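Local coordinates for Thiol:disulfide interchange protein (Klebsiella pneumoniae, PDB 6DXN) that probably acts as a periplasmic thiol:disulfide oxidoreductase of the DsbA family, exchanging disulfides with substrate proteins through a thioredoxin-type CxxC pair, at residues S17-P22 with I137-N142; P24-F29 with E145-H150. All coordinates share one frame; numbering follows the deposited sequence.

Contact 1 of 2, residues S17-P22 with I137-N142; sequences STVKQP and IARQDN
Arg139 stretches out from helix 131-146 and hands one guanidinium nitrogen to the backbone carbonyl of Gln21, in the loop that leads into strand 25-29. The bond is short and nearly straight: Arg139 NH2 lies 2.6 Å from Gln21 O, with an N-H...O angle of 168°. It is also well aligned at both ends, since the donor lies in the carbonyl plane and the oxygen sits only 2° out of the guanidinium plane, at its edge. The terminal NH2 does the work; NH1 stays 3.7 Å from the same Gln21 O, so the grip is single and not forked. The reach comes from the arginine's long chain, which starts with CG anti to the backbone N (chi1 174°), bends once at chi2 and then runs extended to its flat end.

Around this one close point the packing thins quickly. Pro22 CA approaches Arg139 NH2 obliquely at 4.0 Å, and a methyl of Val19, CG1, comes no closer than 4.4 Å to Arg139 NH1. Val19 turns toward the helix, and it also packs on Lys146, further along. The side chain of Gln21 contributes little, because its amide end leads away from the helix on the exposed side, and the backbones stay far apart, with the CA atoms of Val19 and Asn142 9.5 Å from each other. Within the loop, Ser17 OG accepts from Val19 N at 3.1 Å, an ST turn that shapes the chain before Val19.

A weak hydrogen bond from Arg139 NE to Tyr62 OH gives the guanidinium a second hold. Helix and loop are thus joined here by a directional, charge-assisted bond to a main-chain oxygen, which depends on the path of the loop and not on the side chain of Gln21.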
ATOM      1  N   SER A  17      -2.572  -9.943 -15.989  1.00 51.73           N
ATOM      2  CA  SER A  17      -3.800  -9.314 -15.527  1.00 50.43           C
ATOM      3  C   SER A  17      -4.674  -8.963 -16.735  1.00 48.49           C
ATOM      4  O   SER A  17      -4.183  -8.883 -17.863  1.00 43.71           O
ATOM      5  CB  SER A  17      -3.502  -8.093 -14.695  1.00 52.49           C
ATOM      6  OG  SER A  17      -4.703  -7.478 -14.250  1.00 53.75           O
ATOM      7  N   THR A  18      -5.969  -8.765 -16.471  1.00 47.41           N
ATOM      8  CA  THR A  18      -6.945  -8.401 -17.496  1.00 49.12           C
ATOM      9  C   THR A  18      -7.284  -6.910 -17.346  1.00 47.15           C
ATOM     10  O   THR A  18      -7.885  -6.312 -18.239  1.00 46.82           O
ATOM     11  CB  THR A  18      -8.185  -9.304 -17.419  1.00 48.66           C
ATOM     12  OG1 THR A  18      -8.981  -9.051 -18.575  1.00 49.39           O
ATOM     13  CG2 THR A  18      -9.012  -9.098 -16.165  1.00 49.57           C
ATOM     14  N   VAL A  19      -6.870  -6.329 -16.210  1.00 45.87           N
ATOM     15  CA  VAL A  19      -7.103  -4.918 -15.877  1.00 41.60           C
ATOM     16  C   VAL A  19      -6.635  -4.044 -17.048  1.00 40.28           C
ATOM     17  O   VAL A  19      -5.492  -4.133 -17.486  1.00 35.09           O
ATOM     18  CB  VAL A  19      -6.397  -4.537 -14.560  1.00 41.27           C
ATOM     19  CG1 VAL A  19      -6.503  -3.050 -14.255  1.00 40.58           C
ATOM     20  CG2 VAL A  19      -6.921  -5.354 -13.389  1.00 41.83           C
ATOM     21  N   LYS A  20      -7.539  -3.185 -17.526  1.00 42.68           N
ATOM     22  CA  LYS A  20      -7.261  -2.318 -18.663  1.00 42.05           C
ATOM     23  C   LYS A  20      -6.213  -1.268 -18.276  1.00 40.72           C
ATOM     24  O   LYS A  20      -5.183  -1.152 -18.941  1.00 43.69           O
ATOM     25  CB  LYS A  20      -8.565  -1.684 -19.158  1.00 43.93           C
ATOM     26  CG  LYS A  20      -8.481  -0.963 -20.500  1.00 45.42           C
ATOM     27  CD  LYS A  20      -9.816  -0.409 -20.960  1.00 45.29           C
ATOM     28  CE  LYS A  20      -9.769   0.249 -22.324  1.00 44.88           C
ATOM     29  NZ  LYS A  20      -9.428  -0.718 -23.396  1.00 45.65           N
ATOM     30  N   GLN A  21      -6.467  -0.534 -17.184  1.00 35.64           N
ATOM     31  CA  GLN A  21      -5.565   0.537 -16.746  1.00 34.46           C
ATOM     32  C   GLN A  21      -5.072   0.258 -15.328  1.00 32.36           C
ATOM     33  O   GLN A  21      -5.577   0.823 -14.362  1.00 29.86           O
ATOM     34  CB  GLN A  21      -6.273   1.892 -16.840  1.00 36.14           C
ATOM     35  CG  GLN A  21      -6.734   2.239 -18.251  1.00 38.86           C
ATOM     36  CD  GLN A  21      -5.595   2.365 -19.234  1.00 40.43           C
ATOM     37  OE1 GLN A  21      -4.501   2.816 -18.898  1.00 42.59           O
ATOM     38  NE2 GLN A  21      -5.854   1.990 -20.477  1.00 40.72           N
ATOM     39  N   PRO A  22      -4.053  -0.613 -15.163  1.00 29.34           N
ATOM     40  CA  PRO A  22      -3.522  -0.927 -13.840  1.00 26.66           C
ATOM     41  C   PRO A  22      -2.644   0.201 -13.312  1.00 24.81           C
ATOM     42  O   PRO A  22      -2.003   0.904 -14.088  1.00 22.52           O
ATOM     43  CB  PRO A  22      -2.670  -2.179 -14.098  1.00 27.12           C
ATOM     44  CG  PRO A  22      -2.191  -1.998 -15.521  1.00 28.51           C
ATOM     45  CD  PRO A  22      -3.338  -1.318 -16.238  1.00 28.03           C
ATOM     46  N   ILE A 137     -12.641   2.683  -2.853  1.00 19.25           N
ATOM     47  CA  ILE A 137     -12.874   1.455  -2.079  1.00 17.52           C
ATOM     48  C   ILE A 137     -13.108   0.297  -3.064  1.00 17.58           C
ATOM     49  O   ILE A 137     -12.559  -0.784  -2.903  1.00 17.00           O
ATOM     50  CB  ILE A 137     -14.059   1.642  -1.100  1.00 17.46           C
ATOM     51  CG1 ILE A 137     -13.740   2.678  -0.021  1.00 16.97           C
ATOM     52  CG2 ILE A 137     -14.478   0.313  -0.486  1.00 16.68           C
ATOM     53  CD1 ILE A 137     -14.941   3.128   0.769  1.00 18.56           C
ATOM     54  N   ALA A 138     -13.920   0.543  -4.102  1.00 18.78           N
ATOM     55  CA  ALA A 138     -14.235  -0.518  -5.067  1.00 17.88           C
ATOM     56  C   ALA A 138     -12.995  -0.865  -5.900  1.00 17.46           C
ATOM     57  O   ALA A 138     -12.757  -2.040  -6.191  1.00 15.26           O
ATOM     58  CB  ALA A 138     -15.413  -0.124  -5.921  1.00 17.97           C
ATOM     59  N   ARG A 139     -12.204   0.160  -6.250  1.00 18.37           N
ATOM     60  CA  ARG A 139     -10.957  -0.011  -7.028  1.00 19.05           C
ATOM     61  C   ARG A 139      -9.996  -0.948  -6.279  1.00 18.36           C
ATOM     62  O   ARG A 139      -9.408  -1.868  -6.867  1.00 18.21           O
ATOM     63  CB  ARG A 139     -10.306   1.358  -7.260  1.00 19.25           C
ATOM     64  CG  ARG A 139      -8.934   1.340  -7.928  1.00 20.06           C
ATOM     65  CD  ARG A 139      -8.952   0.878  -9.376  1.00 22.00           C
ATOM     66  NE  ARG A 139      -7.689   1.134 -10.065  1.00 22.28           N
ATOM     67  CZ  ARG A 139      -7.456   0.852 -11.347  1.00 24.30           C
ATOM     68  NH1 ARG A 139      -8.396   0.276 -12.080  1.00 19.83           N
ATOM     69  NH2 ARG A 139      -6.287   1.151 -11.892  1.00 21.20           N
ATOM     70  N   GLN A 140      -9.813  -0.665  -4.990  1.00 19.61           N
ATOM     71  CA  GLN A 140      -8.928  -1.436  -4.113  1.00 20.19           C
ATOM     72  C   GLN A 140      -9.352  -2.914  -4.071  1.00 19.75           C
ATOM     73  O   GLN A 140      -8.518  -3.792  -4.281  1.00 21.50           O
ATOM     74  CB  GLN A 140      -8.898  -0.780  -2.729  1.00 21.39           C
ATOM     75  CG  GLN A 140      -8.001   0.454  -2.671  1.00 21.63           C
ATOM     76  CD  GLN A 140      -8.186   1.267  -1.412  1.00 23.59           C
ATOM     77  OE1 GLN A 140      -7.326   1.299  -0.535  1.00 25.88           O
ATOM     78  NE2 GLN A 140      -9.337   1.908  -1.292  1.00 25.67           N
ATOM     79  N   ASP A 141     -10.640  -3.179  -3.812  1.00 17.67           N
ATOM     80  CA  ASP A 141     -11.176  -4.545  -3.724  1.00 17.36           C
ATOM     81  C   ASP A 141     -11.105  -5.261  -5.086  1.00 16.51           C
ATOM     82  O   ASP A 141     -10.749  -6.444  -5.172  1.00 14.23           O
ATOM     83  CB  ASP A 141     -12.618  -4.536  -3.203  1.00 18.58           C
ATOM     84  CG  ASP A 141     -12.784  -4.026  -1.778  1.00 19.77           C
ATOM     85  OD1 ASP A 141     -11.792  -4.070  -1.006  1.00 20.19           O
ATOM     86  OD2 ASP A 141     -13.910  -3.583  -1.446  1.00 20.64           O
ATOM     87  N   ASN A 142     -11.446  -4.539  -6.155  1.00 16.65           N
ATOM     88  CA  ASN A 142     -11.481  -5.121  -7.496  1.00 17.54           C
ATOM     89  C   ASN A 142     -10.082  -5.572  -7.950  1.00 18.39           C
ATOM     90  O   ASN A 142      -9.937  -6.636  -8.555  1.00 18.61           O
ATOM     91  CB  ASN A 142     -12.046  -4.128  -8.516  1.00 18.89           C
ATOM     92  CG  ASN A 142     -12.230  -4.746  -9.885  1.00 19.29           C
ATOM     93  OD1 ASN A 142     -12.734  -5.863 -10.005  1.00 19.48           O
ATOM     94  ND2 ASN A 142     -11.838  -4.024 -10.918  1.00 18.21           N
TER

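Contact 2 of 2, residues P24-F29 with E145-H150; sequences PLVEFF and EKMKVH
Phe28 buries the most surface here, and Val149 and Met147 share it from two directions. Val149 comes over the ring: its CG2 sits 3.4 Å from the centroid of Phe28 and 15° off the normal, a close CH-pi contact almost centred on the face. The other methyl, Val149 CG1, rests against the root of the same side chain, 3.8 Å from Phe28 CB. With CG1 anti to the backbone N (chi1 -177°), both methyls lie on the same side of the ring plane, CG2 over the ring and CG1 by its stem.

Met147, a selenomethionine in this crystal, takes the edge instead. Its SE lies 5.2 Å from the Phe28 centroid and 90° off the normal, a Met-aromatic contact made in the ring plane, with the two side chains crossing at about a right angle. Bends at chi2 and chi3 bring the terminal methyl round, so that Met147 CE touches Phe28 CZ at 3.9 Å and also meets Val26 CG1 tip to tip. This one bent chain thus bridges two residues that face the same way from the strand.

The chain leaves the helix through a Schellman motif: Lys148, with positive phi, is the first residue to leave helical backbone angles, and two bonds reach back into the last turn; beyond it Val149, like Met147, faces the strand. Phe28 also packs on Leu143 and Val144 of helix 131-146 and meets the ring of Tyr156 on the adjacent, antiparallel strand 154-157. The apolar cluster therefore fills the angle between the end of that helix and one face of the thioredoxin-fold sheet, while Phe29 points to the other side and touches Cys36 of helix 34-41.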
ATOM      1  N   PRO A  24       0.464   2.280 -12.284  1.00 22.79           N
ATOM      2  CA  PRO A  24       1.851   2.104 -12.697  1.00 22.31           C
ATOM      3  C   PRO A  24       2.659   1.433 -11.574  1.00 19.80           C
ATOM      4  O   PRO A  24       3.617   0.693 -11.838  1.00 19.05           O
ATOM      5  CB  PRO A  24       2.341   3.536 -12.944  1.00 23.33           C
ATOM      6  CG  PRO A  24       1.086   4.341 -13.201  1.00 23.29           C
ATOM      7  CD  PRO A  24       0.003   3.673 -12.384  1.00 24.72           C
ATOM      8  N   LEU A  25       2.260   1.713 -10.328  1.00 19.18           N
ATOM      9  CA  LEU A  25       2.939   1.173  -9.161  1.00 18.56           C
ATOM     10  C   LEU A  25       1.950   1.087  -7.993  1.00 17.22           C
ATOM     11  O   LEU A  25       1.375   2.101  -7.564  1.00 15.09           O
ATOM     12  CB  LEU A  25       4.122   2.080  -8.810  1.00 20.10           C
ATOM     13  CG  LEU A  25       4.951   1.638  -7.603  1.00 21.05           C
ATOM     14  CD1 LEU A  25       5.667   0.329  -7.893  1.00 21.37           C
ATOM     15  CD2 LEU A  25       5.946   2.718  -7.203  1.00 21.26           C
ATOM     16  N   VAL A  26       1.761  -0.135  -7.489  1.00 16.14           N
ATOM     17  CA  VAL A  26       0.839  -0.355  -6.396  1.00 16.76           C
ATOM     18  C   VAL A  26       1.457  -1.374  -5.427  1.00 16.87           C
ATOM     19  O   VAL A  26       2.115  -2.344  -5.847  1.00 18.64           O
ATOM     20  CB  VAL A  26      -0.556  -0.782  -6.906  1.00 16.25           C
ATOM     21  CG1 VAL A  26      -0.525  -2.099  -7.667  1.00 15.63           C
ATOM     22  CG2 VAL A  26      -1.580  -0.855  -5.779  1.00 17.11           C
ATOM     23  N   GLU A  27       1.278  -1.087  -4.134  1.00 14.60           N
ATOM     24  CA  GLU A  27       1.683  -1.926  -3.015  1.00 15.00           C
ATOM     25  C   GLU A  27       0.404  -2.367  -2.308  1.00 13.88           C
ATOM     26  O   GLU A  27      -0.303  -1.533  -1.741  1.00 13.80           O
ATOM     27  CB  GLU A  27       2.608  -1.164  -2.053  1.00 14.64           C
ATOM     28  CG  GLU A  27       2.891  -1.884  -0.731  1.00 15.30           C
ATOM     29  CD  GLU A  27       3.666  -1.057   0.291  1.00 14.90           C
ATOM     30  OE1 GLU A  27       3.837   0.160   0.059  1.00 14.89           O
ATOM     31  OE2 GLU A  27       4.108  -1.624   1.311  1.00 13.80           O
ATOM     32  N   PHE A  28       0.099  -3.664  -2.383  1.00 13.18           N
ATOM     33  CA  PHE A  28      -1.048  -4.183  -1.658  1.00 14.17           C
ATOM     34  C   PHE A  28      -0.585  -4.396  -0.214  1.00 13.96           C
ATOM     35  O   PHE A  28       0.480  -4.947   0.023  1.00 12.79           O
ATOM     36  CB  PHE A  28      -1.617  -5.435  -2.333  1.00 14.45           C
ATOM     37  CG  PHE A  28      -2.271  -5.188  -3.676  1.00 14.65           C
ATOM     38  CD1 PHE A  28      -3.578  -4.728  -3.756  1.00 16.23           C
ATOM     39  CD2 PHE A  28      -1.600  -5.462  -4.856  1.00 16.44           C
ATOM     40  CE1 PHE A  28      -4.185  -4.518  -4.985  1.00 16.70           C
ATOM     41  CE2 PHE A  28      -2.210  -5.256  -6.086  1.00 17.25           C
ATOM     42  CZ  PHE A  28      -3.497  -4.780  -6.146  1.00 16.45           C
ATOM     43  N   PHE A  29      -1.383  -3.922   0.743  1.00 14.46           N
ATOM     44  CA  PHE A  29      -0.973  -4.034   2.114  1.00 15.18           C
ATOM     45  C   PHE A  29      -2.190  -4.225   3.025  1.00 14.42           C
ATOM     46  O   PHE A  29      -3.339  -4.103   2.602  1.00 14.46           O
ATOM     47  CB  PHE A  29      -0.205  -2.770   2.517  1.00 15.62           C
ATOM     48  CG  PHE A  29      -1.080  -1.587   2.839  1.00 15.61           C
ATOM     49  CD1 PHE A  29      -1.648  -0.818   1.833  1.00 15.61           C
ATOM     50  CD2 PHE A  29      -1.350  -1.253   4.157  1.00 15.66           C
ATOM     51  CE1 PHE A  29      -2.465   0.258   2.141  1.00 14.79           C
ATOM     52  CE2 PHE A  29      -2.160  -0.174   4.466  1.00 15.15           C
ATOM     53  CZ  PHE A  29      -2.714   0.583   3.455  1.00 14.98           C
ATOM     54  N   GLU A 145      -8.601  -8.774  -6.431  1.00 18.66           N
ATOM     55  CA  GLU A 145      -9.130  -9.934  -7.147  1.00 20.39           C
ATOM     56  C   GLU A 145      -8.443 -10.059  -8.521  1.00 20.83           C
ATOM     57  O   GLU A 145      -7.770 -11.056  -8.792  1.00 21.03           O
ATOM     58  CB  GLU A 145     -10.659  -9.837  -7.222  1.00 23.25           C
ATOM     59  CG  GLU A 145     -11.326 -10.959  -8.000  1.00 25.39           C
ATOM     60  CD  GLU A 145     -11.478 -10.726  -9.494  1.00 28.64           C
ATOM     61  OE1 GLU A 145     -11.967  -9.638  -9.879  1.00 31.46           O
ATOM     62  OE2 GLU A 145     -11.107 -11.624 -10.269  1.00 33.44           O
ATOM     63  N   LYS A 146      -8.570  -9.032  -9.365  1.00 22.16           N
ATOM     64  CA  LYS A 146      -8.016  -9.090 -10.743  1.00 24.26           C
ATOM     65  C   LYS A 146      -6.513  -9.409 -10.739  1.00 24.26           C
ATOM     66  O   LYS A 146      -6.068 -10.281 -11.490  1.00 23.04           O
ATOM     67  CB  LYS A 146      -8.316  -7.791 -11.498  1.00 26.66           C
ATOM     68  CG  LYS A 146      -9.791  -7.533 -11.787  1.00 28.21           C
ATOM     69  CD  LYS A 146     -10.459  -8.627 -12.599  1.00 29.09           C
ATOM     70  CE  LYS A 146     -11.873  -8.280 -13.018  1.00 30.97           C
ATOM     71  NZ  LYS A 146     -12.741  -8.002 -11.848  1.00 31.02           N
HETATM   72  N   MSE A 147      -5.738  -8.723  -9.887  1.00 25.37           N
HETATM   73  CA  MSE A 147      -4.284  -8.945  -9.825  1.00 25.18           C
HETATM   74  C   MSE A 147      -3.888 -10.246  -9.133  1.00 26.21           C
HETATM   75  O   MSE A 147      -2.722 -10.640  -9.187  1.00 23.87           O
HETATM   76  CB  MSE A 147      -3.613  -7.729  -9.198  1.00 28.44           C
HETATM   77  CG  MSE A 147      -3.963  -6.481 -10.009  1.00 32.24           C
HETATM   78 SE   MSE A 147      -2.444  -5.233 -10.093  1.00 40.20          SE
HETATM   79  CE  MSE A 147      -3.458  -3.583  -9.823  1.00 36.41           C
ATOM     80  N   LYS A 148      -4.863 -10.901  -8.483  1.00 23.86           N
ATOM     81  CA  LYS A 148      -4.680 -12.206  -7.830  1.00 26.79           C
ATOM     82  C   LYS A 148      -3.664 -12.091  -6.682  1.00 26.41           C
ATOM     83  O   LYS A 148      -2.746 -12.899  -6.572  1.00 27.37           O
ATOM     84  CB  LYS A 148      -4.255 -13.247  -8.876  1.00 27.72           C
ATOM     85  CG  LYS A 148      -5.182 -13.350 -10.082  1.00 28.71           C
ATOM     86  CD  LYS A 148      -4.662 -14.217 -11.221  1.00 29.21           C
ATOM     87  CE  LYS A 148      -4.536 -15.684 -10.865  1.00 29.72           C
ATOM     88  NZ  LYS A 148      -4.120 -16.499 -12.035  1.00 29.50           N
ATOM     89  N   VAL A 149      -3.855 -11.085  -5.825  1.00 25.27           N
ATOM     90  CA  VAL A 149      -2.964 -10.847  -4.689  1.00 26.59           C
ATOM     91  C   VAL A 149      -3.116 -12.007  -3.693  1.00 27.66           C
ATOM     92  O   VAL A 149      -4.222 -12.461  -3.438  1.00 29.06           O
ATOM     93  CB  VAL A 149      -3.264  -9.482  -4.043  1.00 24.77           C
ATOM     94  CG1 VAL A 149      -2.313  -9.168  -2.900  1.00 25.33           C
ATOM     95  CG2 VAL A 149      -3.235  -8.366  -5.079  1.00 23.20           C
ATOM     96  N   HIS A 150      -1.993 -12.461  -3.121  1.00 30.16           N
ATOM     97  CA  HIS A 150      -1.996 -13.608  -2.197  1.00 32.56           C
ATOM     98  C   HIS A 150      -1.115 -13.351  -0.967  1.00 31.07           C
ATOM     99  O   HIS A 150      -0.926 -14.256  -0.144  1.00 32.93           O
ATOM    100  CB  HIS A 150      -1.537 -14.870  -2.943  1.00 36.55           C
ATOM    101  CG  HIS A 150      -0.196 -14.730  -3.587  1.00 38.19           C
ATOM    102  ND1 HIS A 150      -0.045 -14.271  -4.879  1.00 40.27           N
ATOM    103  CD2 HIS A 150       1.050 -14.977  -3.125  1.00 42.43           C
ATOM    104  CE1 HIS A 150       1.235 -14.244  -5.190  1.00 42.18           C
ATOM    105  NE2 HIS A 150       1.931 -14.672  -4.130  1.00 41.98           N
TER

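How the contacts relate
Both contacts use helix 131-146 and the chain that runs into and along strand 25-29, but they differ in depth. Contact 1 lies at the surface and rests on one polar bond to a loop carbonyl, with little area buried. Contact 2 is buried against the sheet and wholly apolar across its two segments, gaining its larger area from shape and ring contacts. Their centres are 8 Å apart and they meet directly: Val19 CG2 of contact 1 packs on Lys146 CB of contact 2 at 3.4 Å. The segments alternate along the chain: the loop meets the middle turns of the helix, and the strand after it meets the last turn and the residues just beyond.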